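Local coordinates for carboxylesterase YbfK (Bacillus subtilis, PDB 4CCY), which hydrolyses carboxylic esters to an alcohol and a carboxylate, as a cytoplasmic member of the alpha/beta hydrolase superfamily, at residues E281-N284 with Q285-S289; I159-P163 with D164-Y168. One frame throughout, in Å; residues are numbered along the deposited sequence.

Interaction 1: residues E281-N284 with Q285-S289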
loop_
_atom_site.group_PDB
_atom_site.type_symbol
_atom_site.label_atom_id
_atom_site.label_comp_id
_atom_site.label_asym_id
_atom_site.label_seq_id
_atom_site.Cartn_x
_atom_site.Cartn_y
_atom_site.Cartn_z
ATOM N N GLU A 281 -4.404 0.979 -16.646
ATOM C CA GLU A 281 -5.514 1.613 -17.379
ATOM C C GLU A 281 -6.853 1.258 -16.714
ATOM O O GLU A 281 -7.659 2.149 -16.402
ATOM C CB GLU A 281 -5.539 1.196 -18.862
ATOM C CG GLU A 281 -4.267 1.487 -19.666
ATOM C CD GLU A 281 -3.137 0.454 -19.483
ATOM O OE1 GLU A 281 -3.258 -0.504 -18.671
ATOM O OE2 GLU A 281 -2.085 0.614 -20.170
ATOM N N TYR A 282 -7.082 -0.038 -16.502
ATOM C CA TYR A 282 -8.300 -0.494 -15.835
ATOM C C TYR A 282 -8.438 -0.002 -14.388
ATOM O O TYR A 282 -9.478 0.561 -14.026
ATOM C CB TYR A 282 -8.460 -2.015 -15.878
ATOM C CG TYR A 282 -9.720 -2.424 -15.147
ATOM C CD1 TYR A 282 -10.990 -2.137 -15.682
ATOM C CD2 TYR A 282 -9.651 -3.026 -13.895
ATOM C CE1 TYR A 282 -12.151 -2.478 -14.994
ATOM C CE2 TYR A 282 -10.804 -3.365 -13.203
ATOM C CZ TYR A 282 -12.041 -3.093 -13.752
ATOM O OH TYR A 282 -13.150 -3.437 -13.044
ATOM N N VAL A 283 -7.401 -0.227 -13.577
ATOM C CA VAL A 283 -7.388 0.195 -12.172
ATOM C C VAL A 283 -7.588 1.706 -12.050
ATOM O O VAL A 283 -8.372 2.149 -11.211
ATOM C CB VAL A 283 -6.101 -0.280 -11.420
ATOM C CG1 VAL A 283 -5.972 0.338 -10.033
ATOM C CG2 VAL A 283 -6.083 -1.788 -11.283
ATOM N N ASN A 284 -6.899 2.490 -12.883
ATOM C CA ASN A 284 -7.046 3.954 -12.863
ATOM C C ASN A 284 -8.511 4.406 -12.940
ATOM O O ASN A 284 -8.993 5.151 -12.073
ATOM C CB ASN A 284 -6.228 4.619 -13.984
ATOM C CG ASN A 284 -4.723 4.611 -13.706
ATOM O OD1 ASN A 284 -4.271 4.162 -12.651
ATOM N ND2 ASN A 284 -3.949 5.101 -14.657
ATOM N N GLN A 285 -9.220 3.927 -13.963
ATOM C CA GLN A 285 -10.610 4.324 -14.176
ATOM C C GLN A 285 -11.572 3.712 -13.149
ATOM O O GLN A 285 -12.490 4.396 -12.679
ATOM C CB GLN A 285 -11.063 4.049 -15.625
ATOM C CG GLN A 285 -12.519 4.438 -15.915
ATOM C CD GLN A 285 -12.811 5.900 -15.630
ATOM O OE1 GLN A 285 -12.307 6.780 -16.319
ATOM N NE2 GLN A 285 -13.615 6.165 -14.606
ATOM N N ARG A 286 -11.354 2.450 -12.787
ATOM C CA ARG A 286 -12.212 1.769 -11.815
ATOM C C ARG A 286 -12.219 2.498 -10.474
ATOM O O ARG A 286 -13.262 2.661 -9.844
ATOM C CB ARG A 286 -11.772 0.326 -11.615
ATOM C CG ARG A 286 -12.599 -0.424 -10.590
ATOM C CD ARG A 286 -13.967 -0.773 -11.170
ATOM N NE ARG A 286 -14.888 -1.374 -10.206
ATOM C CZ ARG A 286 -15.742 -0.694 -9.439
ATOM N NH1 ARG A 286 -15.794 0.637 -9.475
ATOM N NH2 ARG A 286 -16.548 -1.364 -8.611
ATOM N N VAL A 287 -11.040 2.921 -10.045
ATOM C CA VAL A 287 -10.903 3.692 -8.819
ATOM C C VAL A 287 -11.545 5.078 -8.956
ATOM O O VAL A 287 -12.259 5.499 -8.058
ATOM C CB VAL A 287 -9.425 3.745 -8.358
ATOM C CG1 VAL A 287 -9.204 4.769 -7.253
ATOM C CG2 VAL A 287 -8.982 2.352 -7.905
ATOM N N LEU A 288 -11.307 5.774 -10.067
ATOM C CA LEU A 288 -11.959 7.083 -10.285
ATOM C C LEU A 288 -13.485 6.956 -10.200
ATOM O O LEU A 288 -14.143 7.744 -9.520
ATOM C CB LEU A 288 -11.569 7.692 -11.633
ATOM C CG LEU A 288 -10.274 8.486 -11.822
ATOM C CD1 LEU A 288 -10.244 9.020 -13.249
ATOM C CD2 LEU A 288 -10.154 9.632 -10.816
ATOM N N SER A 289 -14.029 5.950 -10.889
ATOM C CA SER A 289 -15.470 5.650 -10.882
ATOM C C SER A 289 -15.999 5.388 -9.468
ATOM O O SER A 289 -17.041 5.924 -9.074
ATOM C CB SER A 289 -15.751 4.432 -11.765
ATOM O OG SER A 289 -15.834 4.799 -13.137
#
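With CG anti to the backbone N in both residues (chi1 179° in Tyr282), Tyr282 and Arg286 send their side chains in the same direction, side by side and one helical turn apart. A bend at chi2 of Arg286 (74°) then carries its aliphatic stem along the phenol. Arg286 CB sits over one face of the Tyr282 ring, 4.3 Å from its centroid and displaced toward the rim, which meets the description of a CH-pi contact. Farther along, Arg286 CD comes to 3.4 Å from Tyr282 OH, and the hydroxyl lies near the guanidinium plane, at its edge; since ring and guanidinium planes are 69° apart, the two groups are not stacked. The backbone beneath is regular alpha-helix: Arg286 N donates to Tyr282 O at 2.9 Å, and Val287 N to Val283 O at 3.0 Å. On the buried side of helix 280-290, Val283 CG1 meets Val287 CG2 at 4.2 Å, and both valines pack on Trp77 of helix 71-80. Asn284 O accepts from Leu288 N at 3.1 Å and also from the indole NE1 of Trp77, which ties the two helices together. Both polar ends converge on Glu266: Arg286 NE forms a salt bridge with OE1, and Tyr282 OH hydrogen-bonds to OE2, while Arg286 NH2 donates to Gln264 OE1. A leucine in place of Arg286 would probably leave Glu266 without its charged mate and Gln264 without this donor. The shared carboxylate joins this helix to strand 264-268, and the nearby arginine charge would be expected to favour its ionised form.

Interaction 2: residues I159-P163 with D164-Y168; sequences ISFHP and DVYKY
Phe161 and Val165 meet where the loop after strand 156-157 turns into helix 164-170, in a part of this alpha/beta hydrolase near the probable catalytic residues. From the base of Phe161 outward, Phe161 CB lies 3.7 Å from Val165 CG2, and CG is equally near both valine methyls. Phe161 CD1 still leans on Val165 CG2, whereas Phe161 CD2 approaches Val165 CG1 to 3.6 Å, and the contact fades through CE2 to Phe161 CZ, 4.1 Å from the same methyl. These distances describe a methyl over the ring face: CG1 stands 14° off the ring normal, a CH-pi contact, with the two side chains crossing at about a right angle. Val165 chi1 of 171° supports this reading, for it sets CG1 opposite the backbone N and over the phenyl. Met246 touches both side chains, and the Phe161 side chain is about 6 Å from those of Ser129 and His273, the probable nucleophile and base, consistent with a place near the active-site pocket. The turn itself is closed by Val165 N donating to His162 O at 2.9 Å; the donor stands above the carbonyl plane, 45° out of it. The imidazole of His162 meets His248 edge-to-face, joining the turn to the neighbouring loop. Tyr166 N makes a weak bond to Pro163 O at 3.3 Å, and Pro163 O also lies in the plane of the Tyr166 ring, at its edge, 3.8 Å from Tyr166 CD2.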
loop_
_atom_site.group_PDB
_atom_site.type_symbol
_atom_site.label_atom_id
_atom_site.label_comp_id
_atom_site.label_asym_id
_atom_site.label_seq_id
_atom_site.Cartn_x
_atom_site.Cartn_y
_atom_site.Cartn_z
ATOM N N ILE A 159 -8.060 -13.323 3.917
ATOM C CA ILE A 159 -7.727 -14.741 3.957
ATOM C C ILE A 159 -6.235 -14.908 4.317
ATOM O O ILE A 159 -5.454 -13.960 4.180
ATOM C CB ILE A 159 -8.102 -15.433 2.614
ATOM C CG1 ILE A 159 -8.470 -16.909 2.823
ATOM C CG2 ILE A 159 -7.025 -15.259 1.558
ATOM C CD1 ILE A 159 -9.880 -17.110 3.344
ATOM N N SER A 160 -5.863 -16.093 4.814
ATOM C CA SER A 160 -4.474 -16.415 5.202
ATOM C C SER A 160 -3.542 -16.546 4.003
ATOM O O SER A 160 -3.971 -16.983 2.932
ATOM C CB SER A 160 -4.433 -17.742 5.964
ATOM O OG SER A 160 -5.186 -17.661 7.151
ATOM N N PHE A 161 -2.271 -16.189 4.190
ATOM C CA PHE A 161 -1.234 -16.374 3.161
ATOM C C PHE A 161 -1.025 -17.853 2.897
ATOM O O PHE A 161 -1.275 -18.682 3.783
ATOM C CB PHE A 161 0.115 -15.839 3.641
ATOM C CG PHE A 161 0.288 -14.350 3.517
ATOM C CD1 PHE A 161 -0.167 -13.658 2.398
ATOM C CD2 PHE A 161 0.967 -13.644 4.509
ATOM C CE1 PHE A 161 0.025 -12.282 2.289
ATOM C CE2 PHE A 161 1.163 -12.270 4.407
ATOM C CZ PHE A 161 0.687 -11.588 3.296
ATOM N N HIS A 162 -0.548 -18.185 1.695
ATOM C CA HIS A 162 0.062 -19.499 1.477
ATOM C C HIS A 162 1.268 -19.546 2.359
ATOM O O HIS A 162 1.943 -18.533 2.502
ATOM C CB HIS A 162 0.515 -19.689 0.021
ATOM C CG HIS A 162 -0.620 -19.713 -0.980
ATOM N ND1 HIS A 162 -1.729 -20.460 -0.800
ATOM C CD2 HIS A 162 -0.780 -19.051 -2.201
ATOM C CE1 HIS A 162 -2.559 -20.286 -1.850
ATOM N NE2 HIS A 162 -1.976 -19.417 -2.705
ATOM N N PRO A 163 1.539 -20.716 2.985
ATOM C CA PRO A 163 2.756 -20.979 3.757
ATOM C C PRO A 163 4.050 -20.479 3.076
ATOM O O PRO A 163 4.943 -19.989 3.768
ATOM C CB PRO A 163 2.757 -22.504 3.865
ATOM C CG PRO A 163 1.316 -22.851 3.937
ATOM C CD PRO A 163 0.593 -21.846 3.077
ATOM N N ASP A 164 4.119 -20.599 1.742
ATOM C CA ASP A 164 5.193 -20.051 0.882
ATOM C C ASP A 164 5.599 -18.627 1.234
ATOM O O ASP A 164 6.799 -18.290 1.228
ATOM C CB ASP A 164 4.737 -20.032 -0.597
ATOM C CG ASP A 164 4.992 -21.348 -1.326
ATOM O OD1 ASP A 164 6.007 -22.022 -1.060
ATOM O OD2 ASP A 164 4.168 -21.717 -2.195
ATOM N N VAL A 165 4.596 -17.784 1.508
ATOM C CA VAL A 165 4.818 -16.346 1.669
ATOM C C VAL A 165 5.903 -16.055 2.704
ATOM O O VAL A 165 6.751 -15.179 2.515
ATOM C CB VAL A 165 3.504 -15.599 2.014
ATOM C CG1 VAL A 165 3.780 -14.150 2.388
ATOM C CG2 VAL A 165 2.542 -15.668 0.832
ATOM N N TYR A 166 5.888 -16.827 3.783
ATOM C CA TYR A 166 6.862 -16.658 4.846
ATOM C C TYR A 166 8.288 -17.054 4.435
ATOM O O TYR A 166 9.241 -16.455 4.920
ATOM C CB TYR A 166 6.400 -17.396 6.098
ATOM C CG TYR A 166 5.117 -16.830 6.658
ATOM C CD1 TYR A 166 5.139 -15.732 7.525
ATOM C CD2 TYR A 166 3.879 -17.367 6.308
ATOM C CE1 TYR A 166 3.962 -15.200 8.039
ATOM C CE2 TYR A 166 2.701 -16.848 6.828
ATOM C CZ TYR A 166 2.751 -15.764 7.691
ATOM O OH TYR A 166 1.585 -15.239 8.200
ATOM N N LYS A 167 8.438 -18.039 3.543
ATOM C CA LYS A 167 9.776 -18.394 3.038
ATOM C C LYS A 167 10.371 -17.230 2.234
ATOM O O LYS A 167 11.535 -16.875 2.428
ATOM C CB LYS A 167 9.765 -19.685 2.208
ATOM C CG LYS A 167 11.146 -20.116 1.692
ATOM C CD LYS A 167 11.071 -21.210 0.620
ATOM C CE LYS A 167 10.192 -20.764 -0.559
ATOM N NZ LYS A 167 10.250 -21.622 -1.785
ATOM N N TYR A 168 9.566 -16.652 1.344
ATOM C CA TYR A 168 9.971 -15.499 0.537
ATOM C C TYR A 168 10.303 -14.297 1.413
ATOM O O TYR A 168 11.329 -13.629 1.210
ATOM C CB TYR A 168 8.882 -15.138 -0.487
ATOM C CG TYR A 168 8.787 -16.132 -1.622
ATOM C CD1 TYR A 168 9.702 -16.098 -2.662
ATOM C CD2 TYR A 168 7.793 -17.109 -1.649
ATOM C CE1 TYR A 168 9.642 -17.007 -3.705
ATOM C CE2 TYR A 168 7.721 -18.031 -2.692
ATOM C CZ TYR A 168 8.651 -17.972 -3.717
ATOM O OH TYR A 168 8.622 -18.860 -4.764
#

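How the interactions relate
Interaction 2 comes first along the chain and interaction 1 more than a hundred residues later; their centres are 29 Å apart, their nearest atoms about 18 Å, and they do not touch. Both belong to the alpha/beta hydrolase fold, but to different parts of it. Residues 281-289 form part of helix 280-290, packed against the main mixed sheet through strands 146-152, 236-241 and 264-268. Residues 159-168 lead from strand 156-157 of the small two-stranded sheet into helix 164-170. The side chain of Val283 is about 12 Å from that of His273, and interaction 2 lies closer, consistent with one contact lying near the active site and the other being packing between a helix and the main sheet.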